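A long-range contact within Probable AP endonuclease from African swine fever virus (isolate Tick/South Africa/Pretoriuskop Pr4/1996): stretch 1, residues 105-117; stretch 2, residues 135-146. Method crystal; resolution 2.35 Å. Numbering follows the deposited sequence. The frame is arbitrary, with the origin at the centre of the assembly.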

# COMPACT_ATOMS: atom_id res chain seq x y z
N GLU A 105 6.07 2.22 -16.09
CA GLU A 105 5.39 1.38 -15.11
C GLU A 105 3.87 1.49 -15.25
O GLU A 105 3.16 0.48 -15.25
CB GLU A 105 5.83 1.75 -13.70
CG GLU A 105 7.23 1.29 -13.34
CD GLU A 105 7.69 1.84 -12.00
OE1 GLU A 105 7.97 3.06 -11.93
OE2 GLU A 105 7.78 1.06 -11.03
N LEU A 106 3.37 2.72 -15.37
CA LEU A 106 1.93 2.92 -15.52
C LEU A 106 1.40 2.23 -16.77
O LEU A 106 0.33 1.62 -16.74
CB LEU A 106 1.61 4.41 -15.55
CG LEU A 106 1.89 5.18 -14.26
CD1 LEU A 106 1.70 6.67 -14.48
CD2 LEU A 106 0.98 4.70 -13.13
N LEU A 107 2.15 2.32 -17.88
CA LEU A 107 1.75 1.61 -19.09
C LEU A 107 1.79 0.10 -18.88
O LEU A 107 0.90 -0.63 -19.33
CB LEU A 107 2.64 2.02 -20.25
N ILE A 108 2.82 -0.39 -18.18
CA ILE A 108 2.94 -1.82 -17.92
C ILE A 108 1.80 -2.29 -17.02
O ILE A 108 1.28 -3.40 -17.20
CB ILE A 108 4.32 -2.14 -17.30
CG1 ILE A 108 5.43 -1.91 -18.33
CG2 ILE A 108 4.37 -3.56 -16.77
CD1 ILE A 108 6.82 -1.98 -17.74
N CYS A 109 1.39 -1.46 -16.06
CA CYS A 109 0.31 -1.85 -15.16
C CYS A 109 -0.98 -2.12 -15.92
O CYS A 109 -1.70 -3.08 -15.62
CB CYS A 109 0.09 -0.76 -14.10
SG CYS A 109 1.40 -0.66 -12.86
N LYS A 110 -1.30 -1.28 -16.91
CA LYS A 110 -2.52 -1.50 -17.68
C LYS A 110 -2.41 -2.73 -18.57
O LYS A 110 -3.42 -3.39 -18.84
CB LYS A 110 -2.85 -0.26 -18.52
CG LYS A 110 -4.24 -0.31 -19.15
CD LYS A 110 -4.19 0.00 -20.64
CE LYS A 110 -3.97 1.48 -20.90
NZ LYS A 110 -3.80 1.78 -22.35
N GLU A 111 -1.20 -3.05 -19.03
CA GLU A 111 -1.03 -4.23 -19.88
C GLU A 111 -1.34 -5.51 -19.13
O GLU A 111 -1.86 -6.47 -19.71
CB GLU A 111 0.39 -4.27 -20.44
CG GLU A 111 0.56 -3.57 -21.78
N VAL A 112 -1.03 -5.56 -17.84
CA VAL A 112 -1.15 -6.78 -17.04
C VAL A 112 -2.34 -6.72 -16.10
O VAL A 112 -2.54 -7.64 -15.29
CB VAL A 112 0.14 -7.08 -16.28
CG1 VAL A 112 1.31 -7.17 -17.24
CG2 VAL A 112 0.40 -6.01 -15.23
N GLY A 113 -3.15 -5.66 -16.16
CA GLY A 113 -4.33 -5.57 -15.33
C GLY A 113 -4.08 -5.20 -13.88
O GLY A 113 -4.92 -5.48 -13.03
N ILE A 114 -2.94 -4.58 -13.58
CA ILE A 114 -2.67 -4.09 -12.23
C ILE A 114 -3.42 -2.78 -12.03
O ILE A 114 -3.41 -1.90 -12.89
CB ILE A 114 -1.16 -3.93 -12.01
CG1 ILE A 114 -0.51 -5.30 -11.79
CG2 ILE A 114 -0.88 -3.01 -10.82
CD1 ILE A 114 0.99 -5.25 -11.63
N LYS A 115 -4.08 -2.66 -10.88
CA LYS A 115 -5.03 -1.57 -10.66
C LYS A 115 -4.36 -0.23 -10.36
O LYS A 115 -4.98 0.81 -10.61
CB LYS A 115 -5.97 -1.93 -9.51
CG LYS A 115 -6.63 -3.29 -9.64
CD LYS A 115 -7.69 -3.30 -10.74
CE LYS A 115 -8.41 -4.64 -10.79
NZ LYS A 115 -9.52 -4.65 -11.78
N GLY A 116 -3.14 -0.22 -9.84
CA GLY A 116 -2.55 1.06 -9.48
C GLY A 116 -1.06 0.96 -9.25
O GLY A 116 -0.47 -0.12 -9.30
N LEU A 117 -0.47 2.12 -8.98
CA LEU A 117 0.95 2.25 -8.69
C LEU A 117 1.14 3.15 -7.48
O LEU A 117 0.64 4.28 -7.47
CB LEU A 117 1.72 2.82 -9.89
CG LEU A 117 3.25 2.84 -9.77
CD1 LEU A 117 3.82 1.43 -9.86
CD2 LEU A 117 3.86 3.74 -10.84
N LYS A 135 3.52 16.40 -14.44
CA LYS A 135 4.44 15.92 -15.47
C LYS A 135 4.11 14.51 -15.95
O LYS A 135 4.87 13.97 -16.75
CB LYS A 135 5.88 15.95 -14.96
CG LYS A 135 6.32 17.26 -14.33
CD LYS A 135 7.79 17.19 -13.95
CE LYS A 135 8.16 18.23 -12.89
NZ LYS A 135 7.89 19.61 -13.35
N ILE A 136 3.02 13.91 -15.48
CA ILE A 136 2.70 12.52 -15.76
C ILE A 136 1.40 12.46 -16.54
O ILE A 136 0.37 12.96 -16.07
CB ILE A 136 2.60 11.69 -14.47
CG1 ILE A 136 3.94 11.68 -13.73
CG2 ILE A 136 2.15 10.27 -14.79
CD1 ILE A 136 3.92 10.90 -12.43
N LYS A 137 1.44 11.86 -17.72
CA LYS A 137 0.23 11.63 -18.49
C LYS A 137 -0.50 10.40 -17.95
O LYS A 137 0.12 9.34 -17.81
CB LYS A 137 0.55 11.43 -19.97
N PRO A 138 -1.78 10.51 -17.63
CA PRO A 138 -2.50 9.38 -17.02
C PRO A 138 -2.57 8.17 -17.95
O PRO A 138 -2.30 8.24 -19.15
CB PRO A 138 -3.90 9.95 -16.75
CG PRO A 138 -3.70 11.43 -16.70
CD PRO A 138 -2.61 11.72 -17.69
N VAL A 139 -2.93 7.04 -17.36
CA VAL A 139 -3.11 5.78 -18.07
C VAL A 139 -4.46 5.20 -17.65
O VAL A 139 -4.67 4.94 -16.46
CB VAL A 139 -1.98 4.78 -17.79
CG1 VAL A 139 -2.33 3.41 -18.35
CG2 VAL A 139 -0.67 5.27 -18.39
N GLU A 140 -5.35 5.00 -18.62
CA GLU A 140 -6.72 4.58 -18.33
C GLU A 140 -6.73 3.29 -17.53
O GLU A 140 -6.20 2.26 -17.97
CB GLU A 140 -7.49 4.41 -19.63
N GLY A 141 -7.34 3.34 -16.34
CA GLY A 141 -7.52 2.17 -15.51
C GLY A 141 -6.50 1.97 -14.41
O GLY A 141 -6.63 1.02 -13.64
N VAL A 142 -5.50 2.84 -14.31
CA VAL A 142 -4.45 2.72 -13.31
C VAL A 142 -4.43 3.99 -12.47
O VAL A 142 -4.34 5.10 -13.01
CB VAL A 142 -3.07 2.48 -13.96
CG1 VAL A 142 -1.99 2.36 -12.89
CG2 VAL A 142 -3.10 1.23 -14.83
N VAL A 143 -4.52 3.82 -11.15
CA VAL A 143 -4.58 4.94 -10.21
C VAL A 143 -3.23 5.08 -9.53
O VAL A 143 -2.67 4.10 -9.03
CB VAL A 143 -5.69 4.73 -9.17
CG1 VAL A 143 -5.60 5.77 -8.07
CG2 VAL A 143 -7.06 4.76 -9.84
N ILE A 144 -2.70 6.30 -9.51
CA ILE A 144 -1.49 6.60 -8.74
C ILE A 144 -1.91 6.80 -7.29
O ILE A 144 -2.62 7.75 -6.96
CB ILE A 144 -0.76 7.83 -9.29
CG1 ILE A 144 -0.33 7.60 -10.74
CG2 ILE A 144 0.44 8.16 -8.42
CD1 ILE A 144 0.48 8.75 -11.31
N TYR A 145 -1.48 5.89 -6.42
CA TYR A 145 -1.79 5.96 -4.99
C TYR A 145 -0.64 6.65 -4.27
O TYR A 145 0.47 6.11 -4.20
CB TYR A 145 -2.04 4.57 -4.42
CG TYR A 145 -3.37 3.96 -4.82
CD1 TYR A 145 -4.54 4.28 -4.15
CD2 TYR A 145 -3.44 3.05 -5.87
CE1 TYR A 145 -5.75 3.73 -4.51
CE2 TYR A 145 -4.65 2.49 -6.24
CZ TYR A 145 -5.80 2.83 -5.55
OH TYR A 145 -7.01 2.28 -5.92
N LEU A 146 -0.90 7.84 -3.73
CA LEU A 146 0.10 8.57 -2.97
C LEU A 146 0.11 8.06 -1.54
O LEU A 146 -0.90 8.13 -0.84
CB LEU A 146 -0.18 10.07 -3.02
CG LEU A 146 -0.23 10.69 -4.41
CD1 LEU A 146 -0.43 12.20 -4.33
CD2 LEU A 146 1.03 10.36 -5.19

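The two stretches are joined by three backbone hydrogen bonds that pair them as parallel strands. Val143 N donates to Lys115 O (3.1 Å), Leu117 N to Val143 O (3.0 Å) and Tyr145 N to Leu117 O (2.9 Å), so that Val143 bonds through both its amide and its carbonyl to the residues flanking Gly116, the usual parallel pattern. Two CA-H...O contacts supplement this ladder, from Val142 CA to Lys115 O (3.3 Å) and from Ile144 CA to Leu117 O (3.4 Å). Gly116 permits a close approach: its CA lies 3.1 Å from Val143 O and 4.1 Å from Tyr145 CE2, at the edge of the ring, and a CB here would clash with both atoms.

Before the strand, stretch 2 makes a type II turn from Val139 to Val142, closed by Val142 N to Val139 O (3.1 Å), with Gly141 accommodating the positive phi. The turn packs against the helix of stretch 1. Leu106 is the apolar hub, its CD1 meeting Ile136 CG2 (3.6 Å) and Ile144 CD1 (4.0 Å), its CD2 meeting Val142 CG1 (3.8 Å), and its CB Val139 CG2 (3.7 Å). Val142 CG2 also reaches Cys109 CB (3.8 Å). The aliphatic part of the exposed Lys110 covers the turn, with CE 3.6 Å from Val139 CG1.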